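ABC-type amino acid transport system, permease component (Caldanaerobacter subterraneus subsp. tengcongensis MB4, PDB 4YMU) probably forms the membrane-spanning permease of an ABC transporter that carries amino acids across the cell membrane, with arginine bound inside it. Local coordinates at residues I40-M43 with K44-S47; M131-Y135 with V136-Q140; A161-V165 with I166-D170; L171-Q174 with A175-Q179. All coordinates share one frame; numbering follows the deposited sequence.

Contact 1: residues I40-M43 with K44-S47; sequences IALM and KMSS
Ser46 N donates to Met43 O at 3.1 Å, the straightest of the backbone bonds here (152°). One step back, Met45 N reaches Leu42 O at 3.2 Å, also three residues away. Lys44 N still bonds across four residues, to Ile40 O at 3.2 Å, while sharing a second, weak bond with Ala41 O. The change of span tightens the coil, and Ser46 leaves helical backbone angles altogether (psi 140°). Packing follows the backbone. Met45 lays its extended chain back along the preceding turn: with CG anti to its carbonyl carbon (chi1 -60°), CG sits 3.3 Å from Ala41 O. Its CE ends 4.2 Å from Ala41 CB. The side chains of Met45 and Leu42 cross at a slant, SD of Met45 4.1 Å from CD1 of Leu42. Lys44 rests its CB 3.4 Å from Ala41 O and sends the rest of its straight chain away, to a salt bridge between NZ and Glu105 that gives the charge a partner. This last part of helix 12-44 touches two others: Ile40, Met43 and Lys44 meet helix 49-63, to which the chain then turns, and Ile40, Lys44 and Met45 meet helix 87-112.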
ATOM      1  N   ILE C  40     -15.603 -20.525  -8.972  1.00102.55           N
ATOM      2  CA  ILE C  40     -15.375 -19.651 -10.112  1.00103.21           C
ATOM      3  C   ILE C  40     -13.905 -19.248 -10.167  1.00 99.45           C
ATOM      4  O   ILE C  40     -13.311 -19.180 -11.245  1.00101.02           O
ATOM      5  CB  ILE C  40     -16.231 -18.369 -10.026  1.00106.27           C
ATOM      6  CG1 ILE C  40     -17.722 -18.698 -10.030  1.00102.97           C
ATOM      7  CG2 ILE C  40     -15.939 -17.447 -11.205  1.00111.11           C
ATOM      8  CD1 ILE C  40     -18.203 -19.215 -11.345  1.00105.82           C
ATOM      9  N   ALA C  41     -13.326 -18.992  -8.995  1.00 97.27           N
ATOM     10  CA  ALA C  41     -11.935 -18.551  -8.892  1.00 97.33           C
ATOM     11  C   ALA C  41     -10.984 -19.639  -9.393  1.00103.39           C
ATOM     12  O   ALA C  41     -10.084 -19.365 -10.190  1.00101.73           O
ATOM     13  CB  ALA C  41     -11.610 -18.180  -7.459  1.00 88.10           C
ATOM     14  N   LEU C  42     -11.209 -20.870  -8.926  1.00101.83           N
ATOM     15  CA  LEU C  42     -10.447 -22.047  -9.343  1.00 98.21           C
ATOM     16  C   LEU C  42     -10.449 -22.212 -10.861  1.00107.88           C
ATOM     17  O   LEU C  42      -9.441 -22.583 -11.463  1.00112.80           O
ATOM     18  CB  LEU C  42     -11.021 -23.303  -8.679  1.00 92.47           C
ATOM     19  CG  LEU C  42     -10.364 -23.777  -7.378  1.00 91.89           C
ATOM     20  CD1 LEU C  42      -9.521 -22.685  -6.776  1.00 88.00           C
ATOM     21  CD2 LEU C  42     -11.378 -24.266  -6.361  1.00 86.68           C
ATOM     22  N   MET C  43     -11.593 -21.935 -11.470  1.00111.75           N
ATOM     23  CA  MET C  43     -11.728 -21.986 -12.915  1.00110.64           C
ATOM     24  C   MET C  43     -10.843 -20.958 -13.603  1.00111.21           C
ATOM     25  O   MET C  43     -10.280 -21.218 -14.666  1.00108.45           O
ATOM     26  CB  MET C  43     -13.176 -21.739 -13.312  1.00109.82           C
ATOM     27  CG  MET C  43     -14.089 -22.912 -13.075  1.00100.52           C
ATOM     28  SD  MET C  43     -15.644 -22.689 -13.957  1.00110.92           S
ATOM     29  CE  MET C  43     -16.715 -23.687 -12.936  1.00 92.14           C
ATOM     30  N   LYS C  44     -10.740 -19.779 -13.000  1.00114.98           N
ATOM     31  CA  LYS C  44      -9.994 -18.678 -13.603  1.00115.07           C
ATOM     32  C   LYS C  44      -8.493 -18.953 -13.496  1.00117.80           C
ATOM     33  O   LYS C  44      -7.686 -18.349 -14.202  1.00116.88           O
ATOM     34  CB  LYS C  44     -10.346 -17.364 -12.900  1.00105.36           C
ATOM     35  CG  LYS C  44     -10.050 -16.103 -13.694  1.00 95.01           C
ATOM     36  CD  LYS C  44     -10.290 -14.884 -12.818  1.00 95.22           C
ATOM     37  CE  LYS C  44     -10.014 -13.571 -13.540  1.00 99.51           C
ATOM     38  NZ  LYS C  44     -10.517 -12.403 -12.742  1.00 94.94           N
ATOM     39  N   MET C  45      -8.132 -19.898 -12.633  1.00119.75           N
ATOM     40  CA  MET C  45      -6.741 -20.288 -12.446  1.00120.55           C
ATOM     41  C   MET C  45      -6.351 -21.448 -13.358  1.00125.10           C
ATOM     42  O   MET C  45      -5.173 -21.795 -13.458  1.00125.50           O
ATOM     43  CB  MET C  45      -6.507 -20.686 -10.994  1.00108.26           C
ATOM     44  CG  MET C  45      -6.789 -19.576 -10.015  1.00 98.32           C
ATOM     45  SD  MET C  45      -6.723 -20.150  -8.309  1.00119.12           S
ATOM     46  CE  MET C  45      -7.420 -18.714  -7.482  1.00 88.71           C
ATOM     47  N   SER C  46      -7.342 -22.047 -14.015  1.00123.58           N
ATOM     48  CA  SER C  46      -7.085 -23.164 -14.918  1.00127.72           C
ATOM     49  C   SER C  46      -6.236 -22.709 -16.106  1.00137.48           C
ATOM     50  O   SER C  46      -6.441 -21.618 -16.650  1.00138.62           O
ATOM     51  CB  SER C  46      -8.405 -23.771 -15.407  1.00127.67           C
ATOM     52  OG  SER C  46      -8.193 -24.986 -16.106  1.00128.02           O
ATOM     53  N   SER C  47      -5.283 -23.555 -16.502  1.00145.11           N
ATOM     54  CA  SER C  47      -4.410 -23.270 -17.639  1.00149.45           C
ATOM     55  C   SER C  47      -5.176 -23.467 -18.941  1.00153.13           C
ATOM     56  O   SER C  47      -4.848 -22.879 -19.973  1.00158.74           O
ATOM     57  CB  SER C  47      -3.183 -24.182 -17.611  1.00148.09           C
ATOM     58  OG  SER C  47      -2.348 -23.874 -16.510  1.00147.25           O
TER

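Contact 2: residues M131-Y135 with V136-Q140; sequences MAMRY and VIIPQ
Ala132 O is gripped by two backbone donors: Ile137 N at 2.9 Å, nearly straight (162°) and in the carbonyl plane, and Val136 N at 3.0 Å, which approaches from above that plane. Ile138 N follows the same five-residue span to Met133 O at 3.0 Å, so the helix widens into a pi-type turn. Pro139 has no N-H to give; its CD instead lies 3.4 Å from Arg134 O, and the helix kinks there. Beyond the kink, Gln140 folds its amide back to Val136 O, NE2 donating at 2.8 Å, and the same nitrogen bonds Gln118. Met133 carries the packing. Its chain bends at chi2 (64°), bringing CG to 3.5 Å from Ile138 CD1, the two side chains crossing at about a right angle, while SD lies 3.8 Å from Ile137 CD1. That methyl also meets Ala132 CB at 4.2 Å. Cutting Ile137 back to alanine is likely to leave Met133 SD and Ala132 CB without this apolar partner and hold the end of Met133 less firmly. Ala132, Val136 and Ile137 touch helix 117-124, and the backbone O of Tyr135 accepts a hydrogen bond from a polar side chain of another protein chain. Sequence and placement fit the EAA motif of binding-protein-dependent importers, by which the permease typically docks on its ATPase subunit.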
ATOM      1  N   MET C 131       3.024 -27.285  -3.796  1.00 90.52           N
ATOM      2  CA  MET C 131       3.443 -27.325  -2.397  1.00 98.23           C
ATOM      3  C   MET C 131       3.534 -25.916  -1.797  1.00 91.06           C
ATOM      4  O   MET C 131       3.167 -25.698  -0.631  1.00 90.46           O
ATOM      5  CB  MET C 131       4.787 -28.028  -2.278  1.00 98.66           C
ATOM      6  CG  MET C 131       4.864 -29.312  -3.078  1.00 93.19           C
ATOM      7  SD  MET C 131       6.560 -29.922  -3.163  1.00108.01           S
ATOM      8  CE  MET C 131       6.903 -29.944  -1.408  1.00 81.15           C
ATOM      9  N   ALA C 132       4.007 -24.966  -2.604  1.00 83.65           N
ATOM     10  CA  ALA C 132       4.176 -23.582  -2.167  1.00 86.77           C
ATOM     11  C   ALA C 132       2.807 -23.036  -1.869  1.00 85.18           C
ATOM     12  O   ALA C 132       2.584 -22.276  -0.914  1.00 83.67           O
ATOM     13  CB  ALA C 132       4.853 -22.754  -3.261  1.00 89.27           C
ATOM     14  N   MET C 133       1.882 -23.453  -2.714  1.00 86.41           N
ATOM     15  CA  MET C 133       0.507 -23.032  -2.614  1.00 83.31           C
ATOM     16  C   MET C 133      -0.120 -23.556  -1.333  1.00 83.68           C
ATOM     17  O   MET C 133      -0.653 -22.785  -0.529  1.00 72.15           O
ATOM     18  CB  MET C 133      -0.230 -23.517  -3.843  1.00 70.64           C
ATOM     19  CG  MET C 133      -1.217 -22.529  -4.338  1.00 95.93           C
ATOM     20  SD  MET C 133      -0.544 -20.973  -4.908  1.00 94.63           S
ATOM     21  CE  MET C 133      -2.099 -20.126  -5.232  1.00125.34           C
ATOM     22  N   ARG C 134      -0.003 -24.859  -1.115  1.00 82.76           N
ATOM     23  CA  ARG C 134      -0.602 -25.481   0.056  1.00 91.05           C
ATOM     24  C   ARG C 134      -0.015 -25.020   1.393  1.00 95.44           C
ATOM     25  O   ARG C 134      -0.757 -24.673   2.315  1.00 94.62           O
ATOM     26  CB  ARG C 134      -0.496 -26.999  -0.031  1.00 98.18           C
ATOM     27  CG  ARG C 134      -0.871 -27.678   1.273  1.00104.23           C
ATOM     28  CD  ARG C 134      -1.147 -29.156   1.099  1.00103.38           C
ATOM     29  NE  ARG C 134      -1.536 -29.757   2.372  1.00109.27           N
ATOM     30  CZ  ARG C 134      -1.718 -31.057   2.561  1.00110.45           C
ATOM     31  NH1 ARG C 134      -1.550 -31.904   1.553  1.00100.94           N
ATOM     32  NH2 ARG C 134      -2.069 -31.508   3.759  1.00112.47           N
ATOM     33  N   TYR C 135       1.313 -25.006   1.499  1.00 96.30           N
ATOM     34  CA  TYR C 135       1.939 -24.788   2.794  1.00 84.49           C
ATOM     35  C   TYR C 135       2.283 -23.330   3.102  1.00 83.68           C
ATOM     36  O   TYR C 135       2.460 -22.975   4.262  1.00 88.52           O
ATOM     37  CB  TYR C 135       3.171 -25.670   2.931  1.00 94.09           C
ATOM     38  CG  TYR C 135       2.880 -27.133   2.717  1.00100.52           C
ATOM     39  CD1 TYR C 135       2.211 -27.875   3.683  1.00103.34           C
ATOM     40  CD2 TYR C 135       3.269 -27.774   1.548  1.00101.19           C
ATOM     41  CE1 TYR C 135       1.933 -29.212   3.491  1.00106.28           C
ATOM     42  CE2 TYR C 135       2.994 -29.116   1.343  1.00100.58           C
ATOM     43  CZ  TYR C 135       2.326 -29.835   2.322  1.00110.04           C
ATOM     44  OH  TYR C 135       2.041 -31.175   2.131  1.00116.30           O
ATOM     45  N   VAL C 136       2.364 -22.485   2.079  1.00 76.88           N
ATOM     46  CA  VAL C 136       2.824 -21.118   2.289  1.00 76.20           C
ATOM     47  C   VAL C 136       1.829 -20.043   1.875  1.00 81.39           C
ATOM     48  O   VAL C 136       1.453 -19.196   2.689  1.00 93.04           O
ATOM     49  CB  VAL C 136       4.218 -20.854   1.594  1.00 83.81           C
ATOM     50  CG1 VAL C 136       4.497 -19.376   1.453  1.00 69.57           C
ATOM     51  CG2 VAL C 136       5.339 -21.536   2.358  1.00 77.26           C
ATOM     52  N   ILE C 137       1.404 -20.068   0.618  1.00 77.74           N
ATOM     53  CA  ILE C 137       0.633 -18.951   0.078  1.00 84.45           C
ATOM     54  C   ILE C 137      -0.846 -18.939   0.503  1.00 89.41           C
ATOM     55  O   ILE C 137      -1.350 -17.923   0.985  1.00 91.08           O
ATOM     56  CB  ILE C 137       0.763 -18.902  -1.456  1.00 79.09           C
ATOM     57  CG1 ILE C 137       2.244 -18.921  -1.850  1.00 84.93           C
ATOM     58  CG2 ILE C 137       0.005 -17.725  -2.020  1.00 68.80           C
ATOM     59  CD1 ILE C 137       2.507 -19.299  -3.303  1.00 84.42           C
ATOM     60  N   ILE C 138      -1.540 -20.059   0.302  1.00 96.82           N
ATOM     61  CA  ILE C 138      -2.978 -20.176   0.632  1.00 98.88           C
ATOM     62  C   ILE C 138      -3.338 -19.884   2.101  1.00 96.39           C
ATOM     63  O   ILE C 138      -4.332 -19.201   2.355  1.00 99.59           O
ATOM     64  CB  ILE C 138      -3.574 -21.529   0.145  1.00 87.83           C
ATOM     65  CG1 ILE C 138      -3.710 -21.507  -1.378  1.00 85.23           C
ATOM     66  CG2 ILE C 138      -4.916 -21.819   0.801  1.00 82.02           C
ATOM     67  CD1 ILE C 138      -3.777 -22.859  -1.983  1.00 86.88           C
ATOM     68  N   PRO C 139      -2.549 -20.407   3.068  1.00 94.81           N
ATOM     69  CA  PRO C 139      -2.849 -20.058   4.465  1.00 87.82           C
ATOM     70  C   PRO C 139      -2.838 -18.557   4.741  1.00 88.10           C
ATOM     71  O   PRO C 139      -3.558 -18.107   5.637  1.00 93.32           O
ATOM     72  CB  PRO C 139      -1.695 -20.705   5.239  1.00 85.55           C
ATOM     73  CG  PRO C 139      -1.290 -21.883   4.396  1.00 85.88           C
ATOM     74  CD  PRO C 139      -1.467 -21.414   2.973  1.00 93.40           C
ATOM     75  N   GLN C 140      -2.065 -17.797   3.970  1.00 88.54           N
ATOM     76  CA  GLN C 140      -1.917 -16.351   4.202  1.00 90.60           C
ATOM     77  C   GLN C 140      -2.971 -15.586   3.399  1.00 84.78           C
ATOM     78  O   GLN C 140      -3.552 -14.581   3.867  1.00 81.26           O
ATOM     79  CB  GLN C 140      -0.485 -15.890   3.845  1.00 77.41           C
ATOM     80  CG  GLN C 140       0.607 -16.542   4.709  1.00 75.34           C
ATOM     81  CD  GLN C 140       2.010 -16.082   4.350  1.00 83.63           C
ATOM     82  OE1 GLN C 140       2.370 -14.915   4.544  1.00 78.87           O
ATOM     83  NE2 GLN C 140       2.806 -16.996   3.802  1.00 82.22           N
TER

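Contact 3: residues A161-V165 with I166-D170; sequences AIVSV and IGFAD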
ATOM      1  N   ALA C 161     -32.166  -5.626   0.180  1.00 94.86           N
ATOM      2  CA  ALA C 161     -33.385  -4.822   0.233  1.00 89.09           C
ATOM      3  C   ALA C 161     -34.083  -4.776  -1.126  1.00 93.47           C
ATOM      4  O   ALA C 161     -35.248  -4.390  -1.225  1.00 96.68           O
ATOM      5  CB  ALA C 161     -33.084  -3.413   0.702  1.00 76.72           C
ATOM      6  N   ILE C 162     -33.369  -5.170  -2.172  1.00 88.88           N
ATOM      7  CA  ILE C 162     -33.892  -5.062  -3.519  1.00 87.96           C
ATOM      8  C   ILE C 162     -34.880  -6.184  -3.874  1.00 93.94           C
ATOM      9  O   ILE C 162     -35.575  -6.102  -4.883  1.00 96.60           O
ATOM     10  CB  ILE C 162     -32.763  -5.008  -4.541  1.00 77.78           C
ATOM     11  CG1 ILE C 162     -33.189  -4.165  -5.734  1.00 78.07           C
ATOM     12  CG2 ILE C 162     -32.293  -6.418  -4.952  1.00 62.83           C
ATOM     13  CD1 ILE C 162     -32.239  -4.298  -6.863  1.00 85.63           C
ATOM     14  N   VAL C 163     -34.963  -7.219  -3.044  1.00 89.82           N
ATOM     15  CA  VAL C 163     -35.931  -8.270  -3.302  1.00 98.23           C
ATOM     16  C   VAL C 163     -37.308  -7.833  -2.801  1.00 96.78           C
ATOM     17  O   VAL C 163     -38.281  -8.587  -2.884  1.00 84.94           O
ATOM     18  CB  VAL C 163     -35.540  -9.593  -2.632  1.00101.73           C
ATOM     19  CG1 VAL C 163     -34.128  -9.973  -3.035  1.00107.53           C
ATOM     20  CG2 VAL C 163     -35.662  -9.474  -1.109  1.00 97.93           C
ATOM     21  N   SER C 164     -37.382  -6.621  -2.259  1.00 88.30           N
ATOM     22  CA  SER C 164     -38.653  -6.090  -1.829  1.00 85.18           C
ATOM     23  C   SER C 164     -39.493  -5.802  -3.078  1.00 98.53           C
ATOM     24  O   SER C 164     -40.688  -6.092  -3.103  1.00100.06           O
ATOM     25  CB  SER C 164     -38.473  -4.829  -0.984  1.00 81.21           C
ATOM     26  OG  SER C 164     -38.309  -3.684  -1.801  1.00 83.85           O
ATOM     27  N   VAL C 165     -38.861  -5.264  -4.122  1.00 98.69           N
ATOM     28  CA  VAL C 165     -39.580  -4.886  -5.342  1.00 96.39           C
ATOM     29  C   VAL C 165     -40.191  -6.084  -6.078  1.00100.42           C
ATOM     30  O   VAL C 165     -41.029  -5.921  -6.966  1.00 99.93           O
ATOM     31  CB  VAL C 165     -38.683  -4.099  -6.332  1.00 82.40           C
ATOM     32  CG1 VAL C 165     -37.926  -2.977  -5.624  1.00 75.98           C
ATOM     33  CG2 VAL C 165     -37.743  -5.041  -7.043  1.00 84.05           C
ATOM     34  N   ILE C 166     -39.772  -7.282  -5.690  1.00101.80           N
ATOM     35  CA  ILE C 166     -40.206  -8.530  -6.311  1.00 90.57           C
ATOM     36  C   ILE C 166     -41.310  -9.105  -5.437  1.00 76.57           C
ATOM     37  O   ILE C 166     -41.841 -10.179  -5.688  1.00 83.73           O
ATOM     38  CB  ILE C 166     -39.004  -9.503  -6.368  1.00 99.64           C
ATOM     39  CG1 ILE C 166     -39.004 -10.373  -7.613  1.00 99.38           C
ATOM     40  CG2 ILE C 166     -38.934 -10.419  -5.141  1.00110.85           C
ATOM     41  CD1 ILE C 166     -37.907 -11.441  -7.524  1.00 96.06           C
ATOM     42  N   GLY C 167     -41.620  -8.381  -4.372  1.00 79.35           N
ATOM     43  CA  GLY C 167     -42.660  -8.776  -3.453  1.00 79.39           C
ATOM     44  C   GLY C 167     -42.240  -9.754  -2.377  1.00 88.17           C
ATOM     45  O   GLY C 167     -43.087 -10.371  -1.746  1.00 98.27           O
ATOM     46  N   PHE C 168     -40.941  -9.900  -2.139  1.00 99.04           N
ATOM     47  CA  PHE C 168     -40.493 -10.760  -1.045  1.00 94.70           C
ATOM     48  C   PHE C 168     -40.594  -9.955   0.245  1.00 88.56           C
ATOM     49  O   PHE C 168     -40.330  -8.746   0.248  1.00 83.25           O
ATOM     50  CB  PHE C 168     -39.070 -11.258  -1.279  1.00 98.21           C
ATOM     51  CG  PHE C 168     -38.568 -12.177  -0.200  1.00102.59           C
ATOM     52  CD1 PHE C 168     -39.040 -13.483  -0.108  1.00104.62           C
ATOM     53  CD2 PHE C 168     -37.631 -11.736   0.732  1.00 99.65           C
ATOM     54  CE1 PHE C 168     -38.587 -14.335   0.889  1.00107.32           C
ATOM     55  CE2 PHE C 168     -37.175 -12.579   1.735  1.00104.66           C
ATOM     56  CZ  PHE C 168     -37.651 -13.881   1.814  1.00109.53           C
ATOM     57  N   ALA C 169     -41.024 -10.606   1.324  1.00 88.87           N
ATOM     58  CA  ALA C 169     -41.330  -9.894   2.571  1.00 89.18           C
ATOM     59  C   ALA C 169     -40.107  -9.598   3.457  1.00 94.75           C
ATOM     60  O   ALA C 169     -40.067  -9.985   4.633  1.00 96.12           O
ATOM     61  CB  ALA C 169     -42.376 -10.642   3.360  1.00 80.12           C
ATOM     62  N   ASP C 170     -39.129  -8.886   2.906  1.00 97.82           N
ATOM     63  CA  ASP C 170     -37.936  -8.536   3.660  1.00 98.70           C
ATOM     64  C   ASP C 170     -38.263  -7.379   4.592  1.00104.67           C
ATOM     65  O   ASP C 170     -39.427  -7.046   4.798  1.00108.96           O
ATOM     66  CB  ASP C 170     -36.808  -8.120   2.717  1.00 94.80           C
ATOM     67  CG  ASP C 170     -37.033  -6.734   2.125  1.00102.92           C
ATOM     68  OD1 ASP C 170     -38.203  -6.386   1.836  1.00107.30           O
ATOM     69  OD2 ASP C 170     -36.052  -5.968   1.995  1.00106.85           O
TER
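Two backbone bonds close the turn between Val163 and Phe168. Phe168 N donates to Val163 O at 3.1 Å, and Gly167 N to Ser164 O at 2.8 Å, closing a type I beta turn; Ile166 N adds a weak bond to Val163 O. With Gly167 in a left-handed conformation (phi 84°), this is the pattern of a Schellman motif, and a side chain on Gly167 would press against the carbonyl O of Ile166. The polar end of Asp170 comes next. CG stands between its backbone N and carbonyl carbon (chi1 74°), which brings the carboxylate back over the preceding turn: OD1 lies 3.2 Å from Ser164 CB and OD2 3.4 Å from Ala161 CA. Its hydrogen bonds run onward to the backbone of the next residues, Arg173 among them. Apolar contact joins Val163 and Phe168, which lie side by side and point the same way, CG2 of Val163 3.5 Å from CD2 of Phe168. Val165 packs on Val165 of the second subunit, Ile166 on helices 67-75 and 87-112, Phe168 on helices 12-44 and 87-112, and Ala161 and Asp170 on Tyr196 of helix 186-214.

Contact 4: residues L171-Q174 with A175-Q179; sequences LTRQ and ADIIQ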
ATOM      1  N   LEU C 171     -37.234  -6.757   5.144  1.00104.43           N
ATOM      2  CA  LEU C 171     -37.423  -5.647   6.053  1.00101.53           C
ATOM      3  C   LEU C 171     -37.964  -4.407   5.316  1.00 98.68           C
ATOM      4  O   LEU C 171     -38.685  -3.589   5.899  1.00 96.14           O
ATOM      5  CB  LEU C 171     -36.099  -5.339   6.754  1.00102.31           C
ATOM      6  CG  LEU C 171     -36.015  -4.095   7.632  1.00106.44           C
ATOM      7  CD1 LEU C 171     -36.866  -4.265   8.876  1.00107.19           C
ATOM      8  CD2 LEU C 171     -34.559  -3.810   7.998  1.00116.69           C
ATOM      9  N   THR C 172     -37.619  -4.264   4.040  1.00 92.22           N
ATOM     10  CA  THR C 172     -38.014  -3.075   3.288  1.00 90.66           C
ATOM     11  C   THR C 172     -39.488  -3.160   2.858  1.00 97.85           C
ATOM     12  O   THR C 172     -40.228  -2.160   2.877  1.00 91.45           O
ATOM     13  CB  THR C 172     -37.091  -2.870   2.064  1.00 82.04           C
ATOM     14  OG1 THR C 172     -35.786  -2.493   2.518  1.00 93.79           O
ATOM     15  CG2 THR C 172     -37.609  -1.770   1.171  1.00 76.00           C
ATOM     16  N   ARG C 173     -39.914  -4.374   2.514  1.00 98.38           N
ATOM     17  CA  ARG C 173     -41.280  -4.628   2.065  1.00 96.61           C
ATOM     18  C   ARG C 173     -42.303  -4.226   3.124  1.00 95.41           C
ATOM     19  O   ARG C 173     -43.408  -3.806   2.785  1.00 98.03           O
ATOM     20  CB  ARG C 173     -41.445  -6.098   1.688  1.00 96.48           C
ATOM     21  CG  ARG C 173     -42.775  -6.451   1.048  1.00101.67           C
ATOM     22  CD  ARG C 173     -43.182  -5.464  -0.045  1.00 98.92           C
ATOM     23  NE  ARG C 173     -43.885  -6.145  -1.132  1.00108.75           N
ATOM     24  CZ  ARG C 173     -45.118  -6.646  -1.049  1.00116.01           C
ATOM     25  NH1 ARG C 173     -45.817  -6.552   0.078  1.00116.94           N
ATOM     26  NH2 ARG C 173     -45.658  -7.253  -2.100  1.00115.88           N
ATOM     27  N   GLN C 174     -41.924  -4.347   4.397  1.00 95.12           N
ATOM     28  CA  GLN C 174     -42.813  -4.032   5.510  1.00 91.44           C
ATOM     29  C   GLN C 174     -43.472  -2.668   5.367  1.00 94.28           C
ATOM     30  O   GLN C 174     -44.660  -2.527   5.642  1.00 95.32           O
ATOM     31  CB  GLN C 174     -42.079  -4.115   6.851  1.00 83.16           C
ATOM     32  CG  GLN C 174     -41.458  -5.468   7.126  1.00 85.06           C
ATOM     33  CD  GLN C 174     -42.407  -6.626   6.858  1.00 94.69           C
ATOM     34  OE1 GLN C 174     -43.489  -6.719   7.444  1.00 97.16           O
ATOM     35  NE2 GLN C 174     -41.995  -7.525   5.970  1.00 95.38           N
ATOM     36  N   ALA C 175     -42.724  -1.670   4.907  1.00 88.64           N
ATOM     37  CA  ALA C 175     -43.291  -0.325   4.787  1.00 89.37           C
ATOM     38  C   ALA C 175     -44.533  -0.270   3.880  1.00 97.33           C
ATOM     39  O   ALA C 175     -45.430   0.558   4.082  1.00 94.01           O
ATOM     40  CB  ALA C 175     -42.262   0.641   4.308  1.00 79.42           C
ATOM     41  N   ASP C 176     -44.572  -1.133   2.869  1.00100.25           N
ATOM     42  CA  ASP C 176     -45.763  -1.229   2.046  1.00 98.22           C
ATOM     43  C   ASP C 176     -46.881  -1.788   2.909  1.00107.95           C
ATOM     44  O   ASP C 176     -47.906  -1.120   3.115  1.00120.00           O
ATOM     45  CB  ASP C 176     -45.542  -2.077   0.791  1.00 88.50           C
ATOM     46  CG  ASP C 176     -44.722  -1.347  -0.277  1.00104.30           C
ATOM     47  OD1 ASP C 176     -44.816  -0.094  -0.395  1.00103.05           O
ATOM     48  OD2 ASP C 176     -44.002  -2.042  -1.029  1.00112.75           O
ATOM     49  N   ILE C 177     -46.652  -2.982   3.453  1.00 99.75           N
ATOM     50  CA  ILE C 177     -47.631  -3.662   4.288  1.00 93.40           C
ATOM     51  C   ILE C 177     -48.257  -2.704   5.308  1.00 93.83           C
ATOM     52  O   ILE C 177     -49.469  -2.441   5.273  1.00 95.51           O
ATOM     53  CB  ILE C 177     -46.976  -4.858   4.984  1.00 93.30           C
ATOM     54  CG1 ILE C 177     -46.512  -5.868   3.931  1.00 93.94           C
ATOM     55  CG2 ILE C 177     -47.920  -5.500   5.983  1.00 96.87           C
ATOM     56  CD1 ILE C 177     -45.895  -7.139   4.497  1.00 95.17           C
ATOM     57  N   ILE C 178     -47.415  -2.134   6.161  1.00 90.43           N
ATOM     58  CA  ILE C 178     -47.847  -1.190   7.185  1.00 86.56           C
ATOM     59  C   ILE C 178     -48.647  -0.022   6.619  1.00 92.46           C
ATOM     60  O   ILE C 178     -49.697   0.333   7.171  1.00 89.60           O
ATOM     61  CB  ILE C 178     -46.636  -0.664   7.991  1.00 85.29           C
ATOM     62  CG1 ILE C 178     -46.002  -1.806   8.786  1.00 90.92           C
ATOM     63  CG2 ILE C 178     -47.042   0.446   8.936  1.00 81.70           C
ATOM     64  CD1 ILE C 178     -44.580  -1.549   9.187  1.00 83.47           C
ATOM     65  N   GLN C 179     -48.189   0.566   5.513  1.00 93.37           N
ATOM     66  CA  GLN C 179     -48.870   1.761   5.014  1.00 93.27           C
ATOM     67  C   GLN C 179     -50.263   1.371   4.529  1.00101.26           C
ATOM     68  O   GLN C 179     -51.217   2.159   4.628  1.00 98.75           O
ATOM     69  CB  GLN C 179     -48.082   2.471   3.903  1.00 77.36           C
ATOM     70  CG  GLN C 179     -48.464   2.051   2.485  1.00 91.73           C
ATOM     71  CD  GLN C 179     -49.601   2.890   1.861  1.00 89.71           C
ATOM     72  OE1 GLN C 179     -49.873   4.016   2.267  1.00 91.69           O
ATOM     73  NE2 GLN C 179     -50.240   2.332   0.854  1.00 80.40           N
TER
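Ile178 N and Gln174 O form the shortest backbone bond of this turn, 2.8 Å and almost straight (167°), the nitrogen lying nearly on the line of the carbonyl. Asp176 N donates to Arg173 O at 2.9 Å, and Ala175 N to Thr172 O at 3.3 Å, both over only three residues. These are opening turns of helix 174-182, led in by Asp170, whose OD2 accepts from Thr172 N in an Asx turn while OD1 takes Arg173 N. Opposite charges also come near: Asp176 OD2 is 4.1 Å from Arg173 NE, too far for a salt bridge and well off the guanidinium plane, and Asp176 OD1 is bonded to Tyr185. In the packing, Ile177 touches two polar side chains. Its CG1 meets the guanidinium edge in plane, 4.0 Å from Arg173 NH1, and its CD1 runs beside Gln174, 3.8 Å from OE1. A serine in place of Ile177 would probably open a gap beside both and set the Arg173 guanidinium freer to turn. The chain of Gln174 turns at chi2 (-47°) and brings the amide alongside Ile177, with NE2 bonded to Asp170 O; Gln174, Ile177 and Ile178 all touch Leu14 of helix 12-44.

How the contacts relate
Along the chain the four contacts come in series; none nests in or crosses another, and each closes just a turn or two of continuous backbone. Contact 1 lies where helix 12-44 gives way to the loop before helix 49-63. Contact 2 opens helix 129-160; its centre is about 17 Å from that of contact 1, on the same side of the chain's centre, without touching it. The rest of that helix spans to the opposite side, where 161-170 follows it. Contacts 3 and 4 do touch, Phe168 O packing 3.2 Å from Arg173 CB, and together carry the chain from helix 129-160 into helix 174-182.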